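Local coordinates for beta-fructofuranosidase (PDB 6NOB), which probably hydrolyses terminal fructofuranoside units, such as that of sucrose, as a beta-fructofuranosidase of glycoside hydrolase family 32, at residues A[6-11]-A[64-69]; A[14-19]-A[54-59]; A[264-269]-A[370-375]; A[338-343]-A[362-367]. All coordinates share one frame; numbering follows the deposited sequence.

Contact 1 (A[6-11]-A[64-69])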
loop_
_atom_site.group_PDB
_atom_site.type_symbol
_atom_site.label_atom_id
_atom_site.label_comp_id
_atom_site.label_asym_id
_atom_site.label_seq_id
_atom_site.Cartn_x
_atom_site.Cartn_y
_atom_site.Cartn_z
ATOM N N SER A 6 14.662 -22.202 -22.019
ATOM C CA SER A 6 15.400 -21.270 -22.860
ATOM C C SER A 6 14.470 -20.220 -23.449
ATOM O O SER A 6 13.345 -20.532 -23.851
ATOM C CB SER A 6 16.123 -22.014 -23.988
ATOM O OG SER A 6 17.313 -21.343 -24.358
ATOM N N ILE A 7 14.949 -18.971 -23.502
ATOM C CA ILE A 7 14.229 -17.867 -24.128
ATOM C C ILE A 7 15.210 -17.016 -24.925
ATOM O O ILE A 7 16.429 -17.103 -24.755
ATOM C CB ILE A 7 13.481 -16.975 -23.109
ATOM C CG1 ILE A 7 14.474 -16.269 -22.183
ATOM C CG2 ILE A 7 12.461 -17.782 -22.318
ATOM C CD1 ILE A 7 13.862 -15.140 -21.381
ATOM N N SER A 8 14.658 -16.178 -25.803
ATOM C CA SER A 8 15.428 -15.232 -26.599
ATOM C C SER A 8 15.028 -13.811 -26.224
ATOM O O SER A 8 13.840 -13.517 -26.053
ATOM C CB SER A 8 15.210 -15.463 -28.097
ATOM O OG SER A 8 16.352 -15.079 -28.842
ATOM N N VAL A 9 16.021 -12.930 -26.099
ATOM C CA VAL A 9 15.822 -11.586 -25.564
ATOM C C VAL A 9 16.590 -10.586 -26.419
ATOM O O VAL A 9 17.783 -10.772 -26.678
ATOM C CB VAL A 9 16.282 -11.487 -24.094
ATOM C CG1 VAL A 9 16.365 -10.031 -23.651
ATOM C CG2 VAL A 9 15.353 -12.274 -23.185
ATOM N N GLU A 10 15.913 -9.523 -26.847
ATOM C CA GLU A 10 16.546 -8.407 -27.541
ATOM C C GLU A 10 16.867 -7.320 -26.523
ATOM O O GLU A 10 15.966 -6.806 -25.852
ATOM C CB GLU A 10 15.641 -7.864 -28.645
ATOM C CG GLU A 10 15.215 -8.907 -29.658
ATOM C CD GLU A 10 14.308 -8.335 -30.724
ATOM O OE1 GLU A 10 14.809 -7.592 -31.595
ATOM O OE2 GLU A 10 13.093 -8.625 -30.690
ATOM N N THR A 11 18.149 -6.963 -26.420
ATOM C CA THR A 11 18.594 -6.109 -25.324
ATOM C C THR A 11 18.319 -4.632 -25.573
ATOM O O THR A 11 18.126 -3.877 -24.613
ATOM C CB THR A 11 20.087 -6.323 -25.064
ATOM O OG1 THR A 11 20.829 -6.051 -26.261
ATOM C CG2 THR A 11 20.347 -7.756 -24.626
ATOM N N THR A 64 20.479 -9.750 -29.917
ATOM C CA THR A 64 19.548 -10.825 -29.600
ATOM C C THR A 64 20.344 -11.947 -28.946
ATOM O O THR A 64 21.202 -12.564 -29.588
ATOM C CB THR A 64 18.825 -11.317 -30.851
ATOM O OG1 THR A 64 18.163 -10.216 -31.488
ATOM C CG2 THR A 64 17.795 -12.375 -30.483
ATOM N N VAL A 65 20.067 -12.203 -27.670
ATOM C CA VAL A 65 20.793 -13.195 -26.893
ATOM C C VAL A 65 19.833 -14.297 -26.465
ATOM O O VAL A 65 18.615 -14.111 -26.401
ATOM C CB VAL A 65 21.486 -12.575 -25.663
ATOM C CG1 VAL A 65 22.470 -11.501 -26.092
ATOM C CG2 VAL A 65 20.453 -12.004 -24.703
ATOM N N THR A 66 20.405 -15.459 -26.165
ATOM C CA THR A 66 19.661 -16.631 -25.724
ATOM C C THR A 66 19.970 -16.878 -24.254
ATOM O O THR A 66 21.138 -17.029 -23.881
ATOM C CB THR A 66 20.027 -17.858 -26.560
ATOM O OG1 THR A 66 19.578 -17.672 -27.909
ATOM C CG2 THR A 66 19.391 -19.110 -25.981
ATOM N N VAL A 67 18.930 -16.913 -23.426
ATOM C CA VAL A 67 19.063 -17.129 -21.990
ATOM C C VAL A 67 18.626 -18.553 -21.681
ATOM O O VAL A 67 17.532 -18.975 -22.079
ATOM C CB VAL A 67 18.237 -16.111 -21.185
ATOM C CG1 VAL A 67 18.570 -16.211 -19.704
ATOM C CG2 VAL A 67 18.482 -14.699 -21.704
ATOM N N ALA A 68 19.478 -19.293 -20.974
ATOM C CA ALA A 68 19.246 -20.703 -20.698
ATOM C C ALA A 68 19.294 -20.946 -19.199
ATOM O O ALA A 68 20.219 -20.486 -18.521
ATOM C CB ALA A 68 20.281 -21.582 -21.408
ATOM N N ALA A 69 18.301 -21.669 -18.689
ATOM C CA ALA A 69 18.234 -22.049 -17.285
ATOM C C ALA A 69 18.285 -23.565 -17.164
ATOM O O ALA A 69 17.725 -24.283 -17.996
ATOM C CB ALA A 69 16.960 -21.519 -16.626
#
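Ile7 and Val67 face each other as an antiparallel hydrogen-bonded pair. Ile7 N gives to Val67 O at 2.9 Å, in the plane of that carbonyl, and Val67 N returns to Ile7 O at 2.8 Å. Two residues on, Val9 N reaches Val65 O, also at 2.9 Å, while Val65 N closes the second ring on Val9 O with an N-H...O angle of 170°. Four residues therefore carry four straight backbone bonds. Their side chains leave the same face of the sheet. Ile7 and Val67 run side by side, CG1 of Ile7 lying 3.9 Å from CB of Val67. Ile7 CG1 is tucked between its backbone N and carbonyl carbon (chi1 65°), which lays it alongside that CB. Val9 CG2 meets Val67 CG2 at 4.2 Å.

The other face is polar. Ser6 OG adds a weak bond to Val67 O, and rests 3.5 Å from the methyl CG2 of Thr66. Ser8 OG does likewise two residues along, bonding weakly to Val65 O beside Thr64 CG2. At the end of the pair, CG of Glu10 lies alongside Thr64 OG1.

Further out, Met95 covers Ile7 and Val67, and Leu17 and Leu19 pack on Val67 from the facing sheet. With strand 30-34 bonded along the far edge of strand 64-70, this is an edge strand, 5-10, paired with its inner neighbour in a four-stranded antiparallel sheet of a small N-terminal beta sandwich.

Contact 2 (A[14-19]-A[54-59])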
loop_
_atom_site.group_PDB
_atom_site.type_symbol
_atom_site.label_atom_id
_atom_site.label_comp_id
_atom_site.label_asym_id
_atom_site.label_seq_id
_atom_site.Cartn_x
_atom_site.Cartn_y
_atom_site.Cartn_z
ATOM N N TYR A 14 19.679 -1.635 -23.258
ATOM C CA TYR A 14 19.919 -2.102 -21.901
ATOM C C TYR A 14 21.227 -2.879 -21.819
ATOM O O TYR A 14 21.678 -3.482 -22.796
ATOM C CB TYR A 14 18.749 -2.962 -21.420
ATOM C CG TYR A 14 17.490 -2.152 -21.202
ATOM C CD1 TYR A 14 16.628 -1.870 -22.254
ATOM C CD2 TYR A 14 17.183 -1.643 -19.951
ATOM C CE1 TYR A 14 15.483 -1.117 -22.057
ATOM C CE2 TYR A 14 16.045 -0.890 -19.743
ATOM C CZ TYR A 14 15.198 -0.630 -20.797
ATOM O OH TYR A 14 14.066 0.122 -20.587
ATOM N N ARG A 15 21.838 -2.849 -20.634
ATOM C CA ARG A 15 23.150 -3.445 -20.416
ATOM C C ARG A 15 23.141 -4.574 -19.400
ATOM O O ARG A 15 24.191 -5.186 -19.170
ATOM C CB ARG A 15 24.151 -2.377 -19.951
ATOM C CG ARG A 15 24.295 -1.182 -20.876
ATOM C CD ARG A 15 25.229 -0.153 -20.257
ATOM N NE ARG A 15 25.501 0.966 -21.151
ATOM C CZ ARG A 15 24.779 2.081 -21.196
ATOM N NH1 ARG A 15 23.731 2.228 -20.397
ATOM N NH2 ARG A 15 25.107 3.051 -22.040
ATOM N N GLN A 16 21.998 -4.873 -18.788
ATOM C CA GLN A 16 21.963 -5.785 -17.657
ATOM C C GLN A 16 20.660 -6.567 -17.676
ATOM O O GLN A 16 19.598 -6.011 -17.971
ATOM C CB GLN A 16 22.113 -5.009 -16.346
ATOM C CG GLN A 16 22.147 -5.854 -15.094
ATOM C CD GLN A 16 22.389 -5.010 -13.859
ATOM O OE1 GLN A 16 23.394 -4.304 -13.765
ATOM N NE2 GLN A 16 21.461 -5.064 -12.911
ATOM N N LEU A 17 20.749 -7.858 -17.362
ATOM C CA LEU A 17 19.595 -8.747 -17.302
ATOM C C LEU A 17 19.456 -9.263 -15.880
ATOM O O LEU A 17 20.370 -9.914 -15.360
ATOM C CB LEU A 17 19.741 -9.909 -18.287
ATOM C CG LEU A 17 18.668 -10.999 -18.229
ATOM C CD1 LEU A 17 17.307 -10.449 -18.637
ATOM C CD2 LEU A 17 19.058 -12.177 -19.105
ATOM N N ASP A 18 18.319 -8.976 -15.253
ATOM C CA ASP A 18 18.057 -9.364 -13.874
ATOM C C ASP A 18 17.076 -10.528 -13.844
ATOM O O ASP A 18 16.010 -10.462 -14.464
ATOM C CB ASP A 18 17.507 -8.182 -13.074
ATOM C CG ASP A 18 18.565 -7.140 -12.775
ATOM O OD1 ASP A 18 18.904 -6.353 -13.684
ATOM O OD2 ASP A 18 19.055 -7.109 -11.627
ATOM N N LEU A 19 17.439 -11.590 -13.128
ATOM C CA LEU A 19 16.604 -12.779 -13.015
ATOM C C LEU A 19 16.487 -13.179 -11.553
ATOM O O LEU A 19 17.499 -13.296 -10.856
ATOM C CB LEU A 19 17.182 -13.941 -13.833
ATOM C CG LEU A 19 17.473 -13.675 -15.310
ATOM C CD1 LEU A 19 18.111 -14.893 -15.951
ATOM C CD2 LEU A 19 16.204 -13.281 -16.054
ATOM N N HIS A 54 19.010 -13.723 -6.789
ATOM C CA HIS A 54 18.788 -12.651 -7.751
ATOM C C HIS A 54 20.048 -12.510 -8.597
ATOM O O HIS A 54 21.088 -12.065 -8.103
ATOM C CB HIS A 54 18.450 -11.349 -7.025
ATOM C CG HIS A 54 18.412 -10.140 -7.911
ATOM N ND1 HIS A 54 18.418 -8.855 -7.409
ATOM C CD2 HIS A 54 18.351 -10.015 -9.258
ATOM C CE1 HIS A 54 18.374 -7.993 -8.407
ATOM N NE2 HIS A 54 18.335 -8.670 -9.540
ATOM N N PHE A 55 19.955 -12.900 -9.867
ATOM C CA PHE A 55 21.061 -12.772 -10.806
ATOM C C PHE A 55 21.029 -11.407 -11.476
ATOM O O PHE A 55 19.960 -10.893 -11.815
ATOM C CB PHE A 55 20.999 -13.858 -11.882
ATOM C CG PHE A 55 21.213 -15.249 -11.367
ATOM C CD1 PHE A 55 22.487 -15.784 -11.293
ATOM C CD2 PHE A 55 20.139 -16.032 -10.982
ATOM C CE1 PHE A 55 22.688 -17.070 -10.830
ATOM C CE2 PHE A 55 20.334 -17.319 -10.519
ATOM C CZ PHE A 55 21.610 -17.838 -10.444
ATOM N N SER A 56 22.211 -10.826 -11.667
ATOM C CA SER A 56 22.379 -9.614 -12.463
ATOM C C SER A 56 23.505 -9.887 -13.449
ATOM O O SER A 56 24.673 -9.964 -13.057
ATOM C CB SER A 56 22.690 -8.401 -11.586
ATOM O OG SER A 56 21.500 -7.715 -11.236
ATOM N N ILE A 57 23.154 -10.047 -14.722
ATOM C CA ILE A 57 24.077 -10.523 -15.744
ATOM C C ILE A 57 24.287 -9.421 -16.771
ATOM O O ILE A 57 23.318 -8.846 -17.281
ATOM C CB ILE A 57 23.553 -11.805 -16.416
ATOM C CG1 ILE A 57 23.285 -12.880 -15.363
ATOM C CG2 ILE A 57 24.540 -12.303 -17.459
ATOM C CD1 ILE A 57 22.291 -13.933 -15.800
ATOM N N ALA A 58 25.550 -9.131 -17.071
ATOM C CA ALA A 58 25.872 -8.163 -18.108
ATOM C C ALA A 58 25.544 -8.741 -19.478
ATOM O O ALA A 58 25.914 -9.877 -19.791
ATOM C CB ALA A 58 27.349 -7.777 -18.035
ATOM N N VAL A 59 24.839 -7.960 -20.292
ATOM C CA VAL A 59 24.465 -8.370 -21.643
ATOM C C VAL A 59 24.868 -7.265 -22.612
ATOM O O VAL A 59 24.861 -6.084 -22.237
ATOM C CB VAL A 59 22.962 -8.680 -21.742
ATOM C CG1 VAL A 59 22.603 -9.867 -20.855
ATOM C CG2 VAL A 59 22.136 -7.457 -21.359
#
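Asp18 and His54 make the principal polar side-chain link between the two strands. NE2 of His54 donates to Asp18 OD2 at 2.7 Å, using the anti lone pair of that oxygen. Carboxylate and imidazole planes are turned 44° from each other, and the N-H...O angle is a bent 146°. His54 CG stands anti to its backbone N (chi1 171°), which starts the ring off toward the neighbouring strand. The other oxygen, Asp18 OD1, takes a 3.0 Å bond from Gln16 NE2 on its syn side, so the carboxylate is held at both ends and its rotation is fixed. On its other side, His54 bonds Glu179 through ND1, and the ring stacks on Phe20; lying between two carboxylates would probably favour the protonated imidazole.

Backbone bonds run in antiparallel register below this polar face. Leu17 and Ile57 exchange one pair and Leu19 and Phe55 another, the shortest being Phe55 N to Leu19 O at 2.7 Å. Val59 N adds a bond to Arg15 O.

Apolar contacts fill the opposite face. Leu17 CB touches Val59 CG1 at 3.8 Å, Leu19 CD1 meets Ile57 CD1 at 4.3 Å, and Leu19 CB lies near Phe55 CB. Val31 of the facing sheet packs on Leu19, Phe55 and Ile57.

Arg15 and Gln16 both face Ser80 on the other neighbouring strand, a classic beta bulge at the start of strand 16-23, within one antiparallel sheet of the N-terminal beta sandwich.

Contact 3 (A[264-269]-A[370-375])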
loop_
_atom_site.group_PDB
_atom_site.type_symbol
_atom_site.label_atom_id
_atom_site.label_comp_id
_atom_site.label_asym_id
_atom_site.label_seq_id
_atom_site.Cartn_x
_atom_site.Cartn_y
_atom_site.Cartn_z
ATOM N N GLY A 264 6.343 -4.785 22.570
ATOM C CA GLY A 264 5.957 -5.956 21.810
ATOM C C GLY A 264 7.029 -6.330 20.807
ATOM O O GLY A 264 7.752 -5.477 20.290
ATOM N N TYR A 265 7.152 -7.634 20.547
ATOM C CA TYR A 265 8.073 -8.081 19.508
ATOM C C TYR A 265 7.724 -7.465 18.160
ATOM O O TYR A 265 8.619 -7.182 17.355
ATOM C CB TYR A 265 8.070 -9.606 19.423
ATOM C CG TYR A 265 8.717 -10.275 20.614
ATOM C CD1 TYR A 265 9.952 -9.847 21.090
ATOM C CD2 TYR A 265 8.091 -11.330 21.266
ATOM C CE1 TYR A 265 10.546 -10.456 22.183
ATOM C CE2 TYR A 265 8.674 -11.942 22.358
ATOM C CZ TYR A 265 9.901 -11.503 22.811
ATOM O OH TYR A 265 10.484 -12.114 23.896
ATOM N N ASP A 266 6.435 -7.248 17.899
ATOM C CA ASP A 266 6.007 -6.450 16.757
ATOM C C ASP A 266 6.412 -4.997 16.985
ATOM O O ASP A 266 5.908 -4.341 17.904
ATOM C CB ASP A 266 4.496 -6.563 16.569
ATOM C CG ASP A 266 4.036 -7.996 16.370
ATOM O OD1 ASP A 266 4.313 -8.559 15.292
ATOM O OD2 ASP A 266 3.399 -8.556 17.292
ATOM N N PHE A 267 7.318 -4.495 16.149
ATOM C CA PHE A 267 7.903 -3.173 16.339
ATOM C C PHE A 267 8.423 -2.688 14.993
ATOM O O PHE A 267 9.606 -2.863 14.685
ATOM C CB PHE A 267 9.014 -3.250 17.394
ATOM C CG PHE A 267 9.854 -2.006 17.513
ATOM C CD1 PHE A 267 9.299 -0.813 17.950
ATOM C CD2 PHE A 267 11.211 -2.043 17.228
ATOM C CE1 PHE A 267 10.078 0.327 18.074
ATOM C CE2 PHE A 267 11.993 -0.911 17.353
ATOM C CZ PHE A 267 11.423 0.277 17.774
ATOM N N ARG A 268 7.556 -2.095 14.170
ATOM C CA ARG A 268 7.863 -1.977 12.752
ATOM C C ARG A 268 7.219 -0.736 12.142
ATOM O O ARG A 268 6.494 0.017 12.800
ATOM C CB ARG A 268 7.409 -3.232 12.007
ATOM C CG ARG A 268 5.919 -3.509 12.095
ATOM C CD ARG A 268 5.554 -4.693 11.207
ATOM N NE ARG A 268 4.244 -5.251 11.524
ATOM C CZ ARG A 268 4.026 -6.151 12.477
ATOM N NH1 ARG A 268 5.035 -6.594 13.217
ATOM N NH2 ARG A 268 2.798 -6.606 12.693
ATOM N N ASP A 269 7.511 -0.537 10.853
ATOM C CA ASP A 269 6.942 0.481 9.976
ATOM C C ASP A 269 7.296 1.893 10.436
ATOM O O ASP A 269 6.395 2.701 10.699
ATOM C CB ASP A 269 5.424 0.310 9.891
ATOM C CG ASP A 269 5.009 -1.114 9.553
ATOM O OD1 ASP A 269 5.819 -1.855 8.954
ATOM O OD2 ASP A 269 3.868 -1.494 9.891
ATOM N N ILE A 370 -8.247 -4.391 22.435
ATOM C CA ILE A 370 -8.235 -5.814 22.116
ATOM C C ILE A 370 -7.514 -6.097 20.805
ATOM O O ILE A 370 -7.167 -7.255 20.538
ATOM C CB ILE A 370 -9.659 -6.393 22.074
ATOM C CG1 ILE A 370 -10.508 -5.673 21.025
ATOM C CG2 ILE A 370 -10.313 -6.301 23.442
ATOM C CD1 ILE A 370 -11.890 -6.271 20.861
ATOM N N ALA A 371 -7.277 -5.082 19.976
ATOM C CA ALA A 371 -6.463 -5.285 18.786
ATOM C C ALA A 371 -5.046 -5.675 19.190
ATOM O O ALA A 371 -4.529 -5.235 20.221
ATOM C CB ALA A 371 -6.442 -4.023 17.921
ATOM N N ARG A 372 -4.418 -6.520 18.368
ATOM C CA ARG A 372 -3.106 -7.058 18.724
ATOM C C ARG A 372 -2.058 -5.957 18.805
ATOM O O ARG A 372 -1.346 -5.833 19.810
ATOM C CB ARG A 372 -2.669 -8.120 17.717
ATOM C CG ARG A 372 -1.254 -8.619 17.979
ATOM C CD ARG A 372 -0.671 -9.357 16.793
ATOM N NE ARG A 372 0.693 -9.801 17.063
ATOM C CZ ARG A 372 1.002 -11.000 17.545
ATOM N NH1 ARG A 372 0.041 -11.875 17.805
ATOM N NH2 ARG A 372 2.269 -11.324 17.765
ATOM N N THR A 373 -1.944 -5.150 17.754
ATOM C CA THR A 373 -0.871 -4.171 17.645
ATOM C C THR A 373 -1.176 -3.258 16.466
ATOM O O THR A 373 -2.103 -3.501 15.688
ATOM C CB THR A 373 0.491 -4.858 17.473
ATOM O OG1 THR A 373 1.544 -3.898 17.627
ATOM C CG2 THR A 373 0.596 -5.509 16.101
ATOM N N TYR A 374 -0.388 -2.194 16.353
ATOM C CA TYR A 374 -0.496 -1.280 15.229
ATOM C C TYR A 374 0.288 -1.808 14.033
ATOM O O TYR A 374 1.205 -2.622 14.166
ATOM C CB TYR A 374 0.034 0.106 15.603
ATOM C CG TYR A 374 -0.994 1.067 16.149
ATOM C CD1 TYR A 374 -2.145 1.372 15.433
ATOM C CD2 TYR A 374 -0.800 1.689 17.376
ATOM C CE1 TYR A 374 -3.081 2.263 15.933
ATOM C CE2 TYR A 374 -1.729 2.581 17.882
ATOM C CZ TYR A 374 -2.865 2.865 17.156
ATOM O OH TYR A 374 -3.788 3.751 17.662
ATOM N N GLU A 375 -0.086 -1.324 12.853
ATOM C CA GLU A 375 0.700 -1.503 11.644
ATOM C C GLU A 375 0.647 -0.212 10.838
ATOM O O GLU A 375 -0.387 0.460 10.799
ATOM C CB GLU A 375 0.195 -2.686 10.802
ATOM C CG GLU A 375 0.699 -4.040 11.293
ATOM C CD GLU A 375 0.505 -5.154 10.280
ATOM O OE1 GLU A 375 -0.592 -5.244 9.692
ATOM O OE2 GLU A 375 1.454 -5.942 10.075
#
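Arg268 grips Glu375 on the more buried side of this contact, where Asp269 is buried as well. The guanidinium comes side-on, its NE at 3.2 Å and its NH2 at 3.0 Å from the single oxygen OE2 of Glu375. The NE bond uses the anti lone pair of OE2, while NH2 approaches from above the carboxylate plane; the two flat groups stand almost perpendicular, 85° apart. Arg268 NH1 turns back within its own segment to Asp266 OD1 at 2.9 Å, nearly in the guanidinium plane and with an N-H...O angle of 173°, and also bridges to Glu236. A leucine in place of Arg268 would probably leave Glu375 OE2 and Asp266 OD1 without these donors and the glutamate freer to turn. Beside this grip, Asp269 OD2 lies 4.0 Å from Glu375 CB and bonds the backbone N of Cys376.

The two segments run roughly parallel but share no backbone bonds. They begin strands of two successive sheets, adjoining blades of the five-bladed beta-propeller known for family 32. Arg268-Asp269 opens an Arg-Asp-Pro sequence, and Glu375 with Cys376 makes a Glu-Cys pair, matching motifs that line the active-site pocket in relatives.

The Asp266-Arg372 half is bonded as closely but lies nearer solvent, both residues being partly exposed. Arg372 presents NE and NH2, each 3.0 Å from Asp266 OD2, with its guanidinium 79° from the carboxylate; a second salt bridge ties its NH1 to Glu231. Packing is thin between the halves, where Thr373 CG2 comes no nearer than 4.1 Å to Asp266 CB and 4.2 Å to Arg268 NH2.

Contact 4 (A[338-343]-A[362-367])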
loop_
_atom_site.group_PDB
_atom_site.type_symbol
_atom_site.label_atom_id
_atom_site.label_comp_id
_atom_site.label_asym_id
_atom_site.label_seq_id
_atom_site.Cartn_x
_atom_site.Cartn_y
_atom_site.Cartn_z
ATOM N N VAL A 338 -1.824 -3.089 24.769
ATOM C CA VAL A 338 -2.655 -2.142 24.031
ATOM C C VAL A 338 -1.826 -1.625 22.860
ATOM O O VAL A 338 -0.621 -1.379 23.020
ATOM C CB VAL A 338 -3.139 -0.997 24.940
ATOM C CG1 VAL A 338 -1.963 -0.373 25.690
ATOM C CG2 VAL A 338 -3.897 0.059 24.145
ATOM N N PRO A 339 -2.404 -1.475 21.668
ATOM C CA PRO A 339 -1.637 -0.923 20.545
ATOM C C PRO A 339 -1.131 0.476 20.864
ATOM O O PRO A 339 -1.859 1.311 21.404
ATOM C CB PRO A 339 -2.649 -0.910 19.396
ATOM C CG PRO A 339 -3.644 -1.973 19.763
ATOM C CD PRO A 339 -3.746 -1.925 21.257
ATOM N N ALA A 340 0.135 0.726 20.529
ATOM C CA ALA A 340 0.767 1.999 20.839
ATOM C C ALA A 340 1.671 2.441 19.698
ATOM O O ALA A 340 2.305 1.614 19.036
ATOM C CB ALA A 340 1.584 1.915 22.135
ATOM N N MET A 341 1.721 3.753 19.479
ATOM C CA MET A 341 2.672 4.373 18.562
ATOM C C MET A 341 3.830 4.899 19.394
ATOM O O MET A 341 3.724 5.952 20.029
ATOM C CB MET A 341 2.021 5.492 17.762
ATOM C CG MET A 341 1.110 5.020 16.665
ATOM S SD MET A 341 0.616 6.396 15.620
ATOM C CE MET A 341 -0.738 5.635 14.729
ATOM N N THR A 342 4.934 4.167 19.396
ATOM C CA THR A 342 6.106 4.576 20.152
ATOM C C THR A 342 6.881 5.634 19.379
ATOM O O THR A 342 7.232 5.434 18.212
ATOM C CB THR A 342 6.983 3.367 20.463
ATOM O OG1 THR A 342 6.963 2.461 19.351
ATOM C CG2 THR A 342 6.473 2.659 21.711
ATOM N N LEU A 343 7.135 6.763 20.033
ATOM C CA LEU A 343 7.747 7.924 19.405
ATOM C C LEU A 343 9.236 7.984 19.721
ATOM O O LEU A 343 9.650 7.756 20.862
ATOM C CB LEU A 343 7.060 9.208 19.872
ATOM C CG LEU A 343 7.426 10.498 19.139
ATOM C CD1 LEU A 343 7.012 10.427 17.681
ATOM C CD2 LEU A 343 6.784 11.694 19.822
ATOM N N VAL A 362 3.373 8.194 21.883
ATOM C CA VAL A 362 2.631 9.408 21.554
ATOM C C VAL A 362 1.135 9.121 21.512
ATOM O O VAL A 362 0.315 10.024 21.726
ATOM C CB VAL A 362 3.138 10.001 20.222
ATOM C CG1 VAL A 362 2.751 9.110 19.053
ATOM C CG2 VAL A 362 2.609 11.413 20.020
ATOM N N LEU A 363 0.755 7.869 21.259
ATOM C CA LEU A 363 -0.645 7.491 21.138
ATOM C C LEU A 363 -0.811 6.027 21.520
ATOM O O LEU A 363 -0.009 5.178 21.123
ATOM C CB LEU A 363 -1.164 7.722 19.712
ATOM C CG LEU A 363 -2.619 7.326 19.449
ATOM C CD1 LEU A 363 -3.560 8.240 20.213
ATOM C CD2 LEU A 363 -2.937 7.349 17.960
ATOM N N ALA A 364 -1.850 5.745 22.300
ATOM C CA ALA A 364 -2.278 4.384 22.589
ATOM C C ALA A 364 -3.785 4.317 22.400
ATOM O O ALA A 364 -4.509 5.200 22.872
ATOM C CB ALA A 364 -1.891 3.957 24.011
ATOM N N ASP A 365 -4.257 3.285 21.704
ATOM C CA ASP A 365 -5.675 3.149 21.374
ATOM C C ASP A 365 -6.314 2.207 22.389
ATOM O O ASP A 365 -6.402 0.998 22.173
ATOM C CB ASP A 365 -5.855 2.643 19.946
ATOM C CG ASP A 365 -7.273 2.834 19.430
ATOM O OD1 ASP A 365 -8.198 2.997 20.255
ATOM O OD2 ASP A 365 -7.465 2.808 18.196
ATOM N N PHE A 366 -6.777 2.772 23.506
ATOM C CA PHE A 366 -7.466 1.965 24.505
ATOM C C PHE A 366 -8.904 1.665 24.112
ATOM O O PHE A 366 -9.470 0.678 24.595
ATOM C CB PHE A 366 -7.427 2.650 25.871
ATOM C CG PHE A 366 -6.262 2.226 26.714
ATOM C CD1 PHE A 366 -5.029 2.844 26.575
ATOM C CD2 PHE A 366 -6.391 1.191 27.629
ATOM C CE1 PHE A 366 -3.949 2.448 27.343
ATOM C CE2 PHE A 366 -5.317 0.790 28.399
ATOM C CZ PHE A 366 -4.095 1.420 28.257
ATOM N N GLY A 367 -9.506 2.485 23.247
ATOM C CA GLY A 367 -10.806 2.136 22.706
ATOM C C GLY A 367 -10.777 0.841 21.922
ATOM O O GLY A 367 -11.779 0.124 21.862
#
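Val338 sets one methyl over the flat face of Phe366 in a CH-pi contact at the open end of a beta hairpin. CG2 lies 4.0 Å from the ring centroid and 15° off the ring normal, displaced somewhat toward the rim. The same methyl sits 3.3 Å from Asp365 O. With CG1 between the backbone N and the carbonyl carbon (chi1 51°), that branch is brought to the CE1-CZ rim of the ring, while CG2, anti to N, lies over the face. Phe299 meets the ring edge-to-face. An alanine at Phe366 would probably take the ring away from both Val338 methyls and open a gap beside Phe299.

The hairpin, strands 337-347 and 357-365, belongs to one blade of the propeller domain of family 32, and every residue that takes part here is buried. Its backbone bonds are uneven. Met341 N to Leu363 O is short and straight, at 2.8 Å. Asp365 N reaches Pro339 O at 3.1 Å. Val362 N still bonds Met341 O, but with a bent N-H...O angle of 135°, where the chain turns a corner at Val362.

Ala340 and Ala364 form a non-hydrogen-bonded pair with their CB atoms 4.4 Å apart. Met341 and Leu363 share one face, where Tyr374 packs on both and CE of the methionine approaches CD2 of the leucine at 4.3 Å. The Asp365 carboxylate bonds Tyr408 and His368. At the corner, Val362 CB rests 4.0 Å from both CB and CD2 of Leu343.

How the contacts relate
Contacts 1 and 2 build the N-terminal sandwich, one in each sheet; they touch through the Val67 side chain between the sheets and through Thr11 and Val59 in the adjoining loops. Both have an apolar inner face and a polar outer one, with serines and threonines in contact 1 and a histidine-carboxylate bond in contact 2. Contacts 3 and 4 lie in the propeller, their centres about 45 Å and about 53 Å from that of contact 1. They touch each other: Tyr374 of contact 3, which follows the hairpin of contact 4 in the chain, packs on Pro339, Met341 and Asp365. Contact 4 is wholly buried and mostly apolar, whereas contact 3 joins separate sheets mainly through salt bridges, without backbone pairing.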